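Local structure of apoptosis regulator ced-9 (Caenorhabditis elegans, 1OHU) at residues G102-I105 and G106-F110; D84-R87 and T88-N91; S40-P44 and E45-M49. The protein restrains programmed cell death by sequestering the caspase activator ced-4, until egl-1 binds to it and brings about the release of ced-4. The protein carries 3 engineered substitutions. All coordinates share one frame; numbering follows the deposited sequence.

All three interactions lie within short runs of chain, and their chemistry varies with place in this all-helical fold: mid-helix, helix exit and helix entry. Interaction 1 is core, a turn of helix 101-118 near the centre of the chain, held by regular backbone bonds and apolar side chains. Interaction 2, at the exit of helix 79-86, has valines buried against helix 101-118, exposed Arg87 and Thr88, and water-bound carbonyls. Interaction 3, partly buried at the start of helix 44-71, uses the backbone oxygen of the N-cap residue, a side-chain amide and a ring. Interactions 2 and 3 stand on opposite sides of the chain's centre, and each touches interaction 1.

Interaction 1 (G102-I105 and G106-F110); sequences GRLI and GLISF
Leu107 and Arg103, one helical turn apart, show how side chains on a buried helix share a flank without lying parallel. They cross obliquely, the aliphatic shaft of Arg103 passing the isobutyl group of Leu107 so that CG of the arginine meets CD1 of the leucine at 4.2 Å. With Leu107 CG anti to its own carbonyl carbon (chi1 -67°), the branch point folds back over the preceding turn, where CG stands 3.0 Å from Arg103 O. That same oxygen accepts the amide of Leu107, N to O 2.9 Å, so the carbonyl is held by the helix and covered by the side chain. Arg103 runs outward fully extended, and its NH1 bonds to Pro98 O; the side chains of Arg103 and Leu107 both touch Phe138 of helix 128-144. Cut back to an alanine, Leu107 would lose its branch point and both methyls, which would probably open a gap between the arginine, Phe138 and the valines Val86 and Val89.

Leu104 and Ile108 leave the helix together on another flank and touch through their terminal methyls, CD1 to CD1 at 4.3 Å. Ile108 N donates to Leu104 O at 3.2 Å in a fairly straight bond (166°). Ser109 turns its CB to within 3.1 Å of Ile105 O, the acceptor of its own amide, while its hydroxyl leaves for Gly53 O on helix 44-71. Gly106, with no side chain, donates to Gly102 O at 3.0 Å. The i to i+4 bonds mark a regular alpha helix; its burial near the chain's centre, its contacts with helices 13-27, 44-71 and 128-144, and the predicted BH1 motif it carries are consistent with the central hydrophobic helix of the Bcl-2 fold.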
loop_
_atom_site.group_PDB
_atom_site.type_symbol
_atom_site.label_atom_id
_atom_site.label_comp_id
_atom_site.label_asym_id
_atom_site.label_seq_id
_atom_site.Cartn_x
_atom_site.Cartn_y
_atom_site.Cartn_z
ATOM N N GLY A 102 7.645 -2.074 7.664
ATOM C CA GLY A 102 7.597 -3.244 6.810
ATOM C C GLY A 102 6.175 -3.689 6.538
ATOM O O GLY A 102 5.827 -3.999 5.402
ATOM N N ARG A 103 5.351 -3.727 7.580
ATOM C CA ARG A 103 3.965 -4.137 7.423
ATOM C C ARG A 103 3.213 -3.037 6.673
ATOM O O ARG A 103 2.335 -3.315 5.854
ATOM C CB ARG A 103 3.312 -4.376 8.791
ATOM C CG ARG A 103 2.009 -5.168 8.714
ATOM C CD ARG A 103 1.286 -5.242 10.052
ATOM N NE ARG A 103 0.162 -6.178 9.997
ATOM C CZ ARG A 103 -0.757 -6.322 10.950
ATOM N NH1 ARG A 103 -0.704 -5.585 12.054
ATOM N NH2 ARG A 103 -1.730 -7.214 10.803
ATOM N N LEU A 104 3.573 -1.789 6.956
ATOM C CA LEU A 104 2.945 -0.641 6.318
ATOM C C LEU A 104 3.129 -0.714 4.807
ATOM O O LEU A 104 2.163 -0.710 4.044
ATOM C CB LEU A 104 3.569 0.649 6.851
ATOM C CG LEU A 104 3.189 1.968 6.174
ATOM C CD1 LEU A 104 1.699 2.216 6.306
ATOM C CD2 LEU A 104 3.980 3.098 6.810
ATOM N N ILE A 105 4.389 -0.783 4.395
ATOM C CA ILE A 105 4.774 -0.862 2.994
ATOM C C ILE A 105 4.163 -2.082 2.316
ATOM O O ILE A 105 3.692 -2.004 1.185
ATOM C CB ILE A 105 6.314 -0.938 2.881
ATOM C CG1 ILE A 105 6.928 0.346 3.440
ATOM C CG2 ILE A 105 6.735 -1.176 1.438
ATOM C CD1 ILE A 105 8.432 0.300 3.551
ATOM N N GLY A 106 4.179 -3.208 3.017
ATOM C CA GLY A 106 3.636 -4.435 2.467
ATOM C C GLY A 106 2.147 -4.353 2.224
ATOM O O GLY A 106 1.653 -4.845 1.211
ATOM N N LEU A 107 1.423 -3.733 3.153
ATOM C CA LEU A 107 -0.028 -3.595 3.013
ATOM C C LEU A 107 -0.405 -2.722 1.815
ATOM O O LEU A 107 -1.314 -3.063 1.053
ATOM C CB LEU A 107 -0.632 -3.009 4.293
ATOM C CG LEU A 107 -0.556 -3.902 5.533
ATOM C CD1 LEU A 107 -1.100 -3.155 6.736
ATOM C CD2 LEU A 107 -1.341 -5.173 5.298
ATOM N N ILE A 108 0.289 -1.597 1.657
ATOM C CA ILE A 108 0.019 -0.697 0.542
ATOM C C ILE A 108 0.457 -1.366 -0.763
ATOM O O ILE A 108 -0.274 -1.353 -1.754
ATOM C CB ILE A 108 0.766 0.650 0.712
ATOM C CG1 ILE A 108 0.202 1.408 1.917
ATOM C CG2 ILE A 108 0.619 1.492 -0.541
ATOM C CD1 ILE A 108 0.803 2.787 2.128
ATOM N N SER A 109 1.647 -1.965 -0.743
ATOM C CA SER A 109 2.183 -2.647 -1.911
ATOM C C SER A 109 1.220 -3.742 -2.373
ATOM O O SER A 109 0.903 -3.849 -3.561
ATOM C CB SER A 109 3.546 -3.273 -1.588
ATOM O OG SER A 109 4.133 -3.818 -2.762
ATOM N N PHE A 110 0.760 -4.553 -1.427
ATOM C CA PHE A 110 -0.160 -5.641 -1.735
ATOM C C PHE A 110 -1.480 -5.097 -2.272
ATOM O O PHE A 110 -2.047 -5.649 -3.207
ATOM C CB PHE A 110 -0.429 -6.479 -0.488
ATOM C CG PHE A 110 -1.385 -7.612 -0.725
ATOM C CD1 PHE A 110 -1.086 -8.601 -1.657
ATOM C CD2 PHE A 110 -2.603 -7.668 -0.052
ATOM C CE1 PHE A 110 -1.993 -9.630 -1.922
ATOM C CE2 PHE A 110 -3.512 -8.689 -0.306
ATOM C CZ PHE A 110 -3.209 -9.673 -1.244
#

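Interaction 2 (D84-R87 and T88-N91)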
loop_
_atom_site.group_PDB
_atom_site.type_symbol
_atom_site.label_atom_id
_atom_site.label_comp_id
_atom_site.label_asym_id
_atom_site.label_seq_id
_atom_site.Cartn_x
_atom_site.Cartn_y
_atom_site.Cartn_z
ATOM N N ASP A 84 -8.243 -11.439 7.151
ATOM C CA ASP A 84 -7.721 -12.798 7.263
ATOM C C ASP A 84 -6.560 -13.004 6.290
ATOM O O ASP A 84 -5.566 -13.655 6.624
ATOM C CB ASP A 84 -8.793 -13.845 6.933
ATOM C CG ASP A 84 -9.983 -13.804 7.873
ATOM O OD1 ASP A 84 -9.811 -13.456 9.058
ATOM O OD2 ASP A 84 -11.095 -14.147 7.414
ATOM N N VAL A 85 -6.702 -12.455 5.082
ATOM C CA VAL A 85 -5.694 -12.602 4.030
ATOM C C VAL A 85 -4.435 -11.783 4.249
ATOM O O VAL A 85 -3.333 -12.225 3.929
ATOM C CB VAL A 85 -6.282 -12.226 2.640
ATOM C CG1 VAL A 85 -5.170 -12.091 1.600
ATOM C CG2 VAL A 85 -7.272 -13.286 2.197
ATOM N N VAL A 86 -4.620 -10.595 4.806
ATOM C CA VAL A 86 -3.555 -9.631 5.052
ATOM C C VAL A 86 -2.861 -9.742 6.418
ATOM O O VAL A 86 -1.853 -9.079 6.672
ATOM C CB VAL A 86 -4.151 -8.213 4.863
ATOM C CG1 VAL A 86 -3.556 -7.230 5.847
ATOM C CG2 VAL A 86 -3.947 -7.769 3.419
ATOM N N ARG A 87 -3.403 -10.587 7.284
ATOM C CA ARG A 87 -2.864 -10.783 8.626
ATOM C C ARG A 87 -1.333 -10.884 8.708
ATOM O O ARG A 87 -0.718 -10.237 9.557
ATOM C CB ARG A 87 -3.494 -12.032 9.254
ATOM C CG ARG A 87 -3.109 -12.281 10.709
ATOM C CD ARG A 87 -3.632 -13.632 11.186
ATOM N NE ARG A 87 -3.234 -13.935 12.563
ATOM C CZ ARG A 87 -3.474 -15.094 13.176
ATOM N NH1 ARG A 87 -4.114 -16.065 12.533
ATOM N NH2 ARG A 87 -3.075 -15.288 14.429
ATOM N N THR A 88 -0.720 -11.671 7.826
ATOM C CA THR A 88 0.731 -11.855 7.871
ATOM C C THR A 88 1.566 -11.061 6.864
ATOM O O THR A 88 2.779 -11.245 6.790
ATOM C CB THR A 88 1.100 -13.355 7.736
ATOM O OG1 THR A 88 0.856 -13.799 6.396
ATOM C CG2 THR A 88 0.261 -14.190 8.693
ATOM N N VAL A 89 0.932 -10.183 6.095
ATOM C CA VAL A 89 1.666 -9.375 5.126
ATOM C C VAL A 89 2.716 -8.551 5.870
ATOM O O VAL A 89 2.409 -7.889 6.860
ATOM C CB VAL A 89 0.717 -8.435 4.347
ATOM C CG1 VAL A 89 1.517 -7.483 3.474
ATOM C CG2 VAL A 89 -0.230 -9.259 3.486
ATOM N N GLY A 90 3.956 -8.595 5.394
ATOM C CA GLY A 90 5.018 -7.862 6.058
ATOM C C GLY A 90 5.456 -8.588 7.324
ATOM O O GLY A 90 5.524 -7.997 8.405
ATOM N N ASN A 91 5.744 -9.879 7.186
ATOM C CA ASN A 91 6.184 -10.709 8.303
ATOM C C ASN A 91 7.360 -10.085 9.038
ATOM O O ASN A 91 8.392 -10.733 9.220
ATOM C CB ASN A 91 6.597 -12.091 7.796
ATOM C CG ASN A 91 5.422 -12.912 7.327
ATOM O OD1 ASN A 91 4.718 -13.531 8.130
ATOM N ND2 ASN A 91 5.190 -12.916 6.017
HETATM O O HOH W 1 -1.635 -13.445 5.484
HETATM O O HOH W 2 -0.292 -7.144 7.553
#
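The carbonyl oxygen of Val86 is gripped by two donors, the amide of Val89 and a bound water. Val89 N lies 3.1 Å from Val86 O and approaches from well above the carbonyl plane, 59° out of it, in keeping with the tight curve of the backbone. Water 2 adds a second bond to Val86 O, at 2.6 Å, and gives its other proton to Val89 O at 2.9 Å, so one molecule spans the two carbonyls at the ends of the turn. A neighbouring carbonyl is served in the same manner: water 1 donates to Val85 O at 2.6 Å and is also hydrogen-bonded to Thr88 OG1, at 2.7 Å. The threonine hydroxyl can meet this water because chi1 (71°) sets OG1 between the backbone N and the carbonyl carbon.

The run from Val86 to Val89 is a type I beta turn, placed where helix 79-86 gives way to the loop that leads toward helix 101-118. It illustrates how water can take up carbonyls near a helix terminus when the chain no longer supplies regular helical amides. Gly90, just beyond the turn, has a positive phi of 76°, a backbone shape that suits glycine.

Apolar groups pack close beside these polar atoms. CG2 of Val86 and CG2 of Val89 meet at 4.0 Å, the two branched side chains slanting across one another, and CG2 of Val89 also lies 3.6 Å from Val86 O. Val86 touches Phe110 of helix 101-118, and Val89 CG1 comes within 3.4 Å of Gly106 C, a close approach to a residue with no side chain. Val85 faces helix 44-71 instead, touching Phe67, Gln70 and Leu71.

Interaction 3 (S40-P44 and E45-M49). Engineered in segment 40-44: Ser40 (natural residue Cys).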
loop_
_atom_site.group_PDB
_atom_site.type_symbol
_atom_site.label_atom_id
_atom_site.label_comp_id
_atom_site.label_asym_id
_atom_site.label_seq_id
_atom_site.Cartn_x
_atom_site.Cartn_y
_atom_site.Cartn_z
ATOM N N SER A 40 -3.835 17.636 -1.318
ATOM C CA SER A 40 -2.596 18.386 -1.345
ATOM C C SER A 40 -1.721 17.987 -2.524
ATOM O O SER A 40 -0.610 18.491 -2.682
ATOM C CB SER A 40 -1.840 18.187 -0.028
ATOM O OG SER A 40 -2.633 18.559 1.087
ATOM N N GLY A 41 -2.236 17.085 -3.352
ATOM C CA GLY A 41 -1.479 16.621 -4.495
ATOM C C GLY A 41 -0.406 15.649 -4.044
ATOM O O GLY A 41 -0.304 15.330 -2.855
ATOM N N VAL A 42 0.397 15.173 -4.989
ATOM C CA VAL A 42 1.460 14.232 -4.666
ATOM C C VAL A 42 2.449 14.804 -3.657
ATOM O O VAL A 42 2.939 15.922 -3.809
ATOM C CB VAL A 42 2.237 13.809 -5.928
ATOM C CG1 VAL A 42 3.361 12.860 -5.548
ATOM C CG2 VAL A 42 1.300 13.148 -6.926
ATOM N N GLN A 43 2.723 14.023 -2.618
ATOM C CA GLN A 43 3.662 14.415 -1.582
ATOM C C GLN A 43 4.946 13.623 -1.769
ATOM O O GLN A 43 4.922 12.497 -2.267
ATOM C CB GLN A 43 3.081 14.124 -0.191
ATOM C CG GLN A 43 1.800 14.877 0.122
ATOM C CD GLN A 43 1.965 16.372 -0.051
ATOM O OE1 GLN A 43 2.814 16.988 0.589
ATOM N NE2 GLN A 43 1.156 16.964 -0.920
ATOM N N PRO A 44 6.092 14.203 -1.379
ATOM C CA PRO A 44 7.352 13.472 -1.538
ATOM C C PRO A 44 7.319 12.129 -0.807
ATOM O O PRO A 44 7.985 11.177 -1.216
ATOM C CB PRO A 44 8.396 14.448 -0.976
ATOM C CG PRO A 44 7.603 15.326 -0.045
ATOM C CD PRO A 44 6.323 15.538 -0.800
ATOM N N GLU A 45 6.537 12.051 0.267
ATOM C CA GLU A 45 6.414 10.807 1.017
ATOM C C GLU A 45 5.664 9.773 0.180
ATOM O O GLU A 45 5.807 8.569 0.402
ATOM C CB GLU A 45 5.674 11.023 2.340
ATOM C CG GLU A 45 6.448 11.807 3.392
ATOM C CD GLU A 45 6.418 13.309 3.158
ATOM O OE1 GLU A 45 7.000 14.045 3.983
ATOM O OE2 GLU A 45 5.814 13.755 2.158
ATOM N N HIS A 46 4.857 10.248 -0.767
ATOM C CA HIS A 46 4.107 9.363 -1.657
ATOM C C HIS A 46 5.107 8.752 -2.632
ATOM O O HIS A 46 5.117 7.543 -2.868
ATOM C CB HIS A 46 3.066 10.133 -2.484
ATOM C CG HIS A 46 1.949 10.725 -1.684
ATOM N ND1 HIS A 46 1.574 10.243 -0.450
ATOM C CD2 HIS A 46 1.078 11.719 -1.980
ATOM C CE1 HIS A 46 0.517 10.912 -0.021
ATOM N NE2 HIS A 46 0.198 11.812 -0.931
ATOM N N GLU A 47 5.939 9.616 -3.202
ATOM C CA GLU A 47 6.948 9.200 -4.164
ATOM C C GLU A 47 7.952 8.234 -3.556
ATOM O O GLU A 47 8.571 7.441 -4.269
ATOM C CB GLU A 47 7.640 10.433 -4.746
ATOM C CG GLU A 47 6.875 11.032 -5.920
ATOM C CD GLU A 47 7.216 12.485 -6.188
ATOM O OE1 GLU A 47 8.418 12.828 -6.235
ATOM O OE2 GLU A 47 6.274 13.289 -6.365
HETATM N N MSE A 48 8.102 8.287 -2.237
HETATM C CA MSE A 48 9.012 7.379 -1.551
HETATM C C MSE A 48 8.273 6.074 -1.304
HETATM O O MSE A 48 8.891 5.017 -1.179
HETATM C CB MSE A 48 9.474 7.975 -0.219
HETATM C CG MSE A 48 10.379 7.062 0.617
HETATM SE SE MSE A 48 12.048 6.502 -0.239
HETATM C CE MSE A 48 12.171 7.809 -1.661
HETATM N N MSE A 49 6.946 6.153 -1.233
HETATM C CA MSE A 49 6.126 4.965 -1.011
HETATM C C MSE A 49 6.001 4.174 -2.305
HETATM O O MSE A 49 5.779 2.962 -2.278
HETATM C CB MSE A 49 4.733 5.353 -0.501
HETATM C CG MSE A 49 3.803 4.173 -0.239
HETATM SE SE MSE A 49 4.472 2.916 1.065
HETATM C CE MSE A 49 4.078 3.897 2.679
#
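Gln43 lays its CB over one face of the His46 ring, 3.7 Å from the ring centroid and 16° off the ring normal, a CH-pi contact between residues three apart. The same CB is also 3.6 Å from Glu45 OE2. The next carbon, CG, moves along the ring and reaches NE2 of His46 at 3.6 Å. There the chain bends (chi2 -55°), leaving the amide nearly perpendicular to the imidazole and turned back toward the loop. At the tip NE2 donates to Gly41 O at 2.9 Å, with the acceptor close to the amide plane of Gln43, while OE1 accepts from NH1 of Arg10, the same arginine whose NH2 forms a salt bridge with Glu45 OE1. With a partner at each end of the amide, its flip is fixed.

Gln43 occupies the N-cap position of helix 44-71, and its backbone oxygen accepts the first main-chain bonds of the helix: His46 N at 2.7 Å from above the carbonyl plane, and Glu47 N at 3.2 Å within it. Pro44 follows directly, its CG 3.2 Å from Glu45 OE2.

Farther along, His46 meets Phe16 of helix 13-27 edge-to-face. The selenomethionines Met48, against Phe157 and Met158 of helix 154-172, and Met49, against Leu104 and Ile108, complete the setting of this helix start among helices 13-27, 154-172 and 101-118.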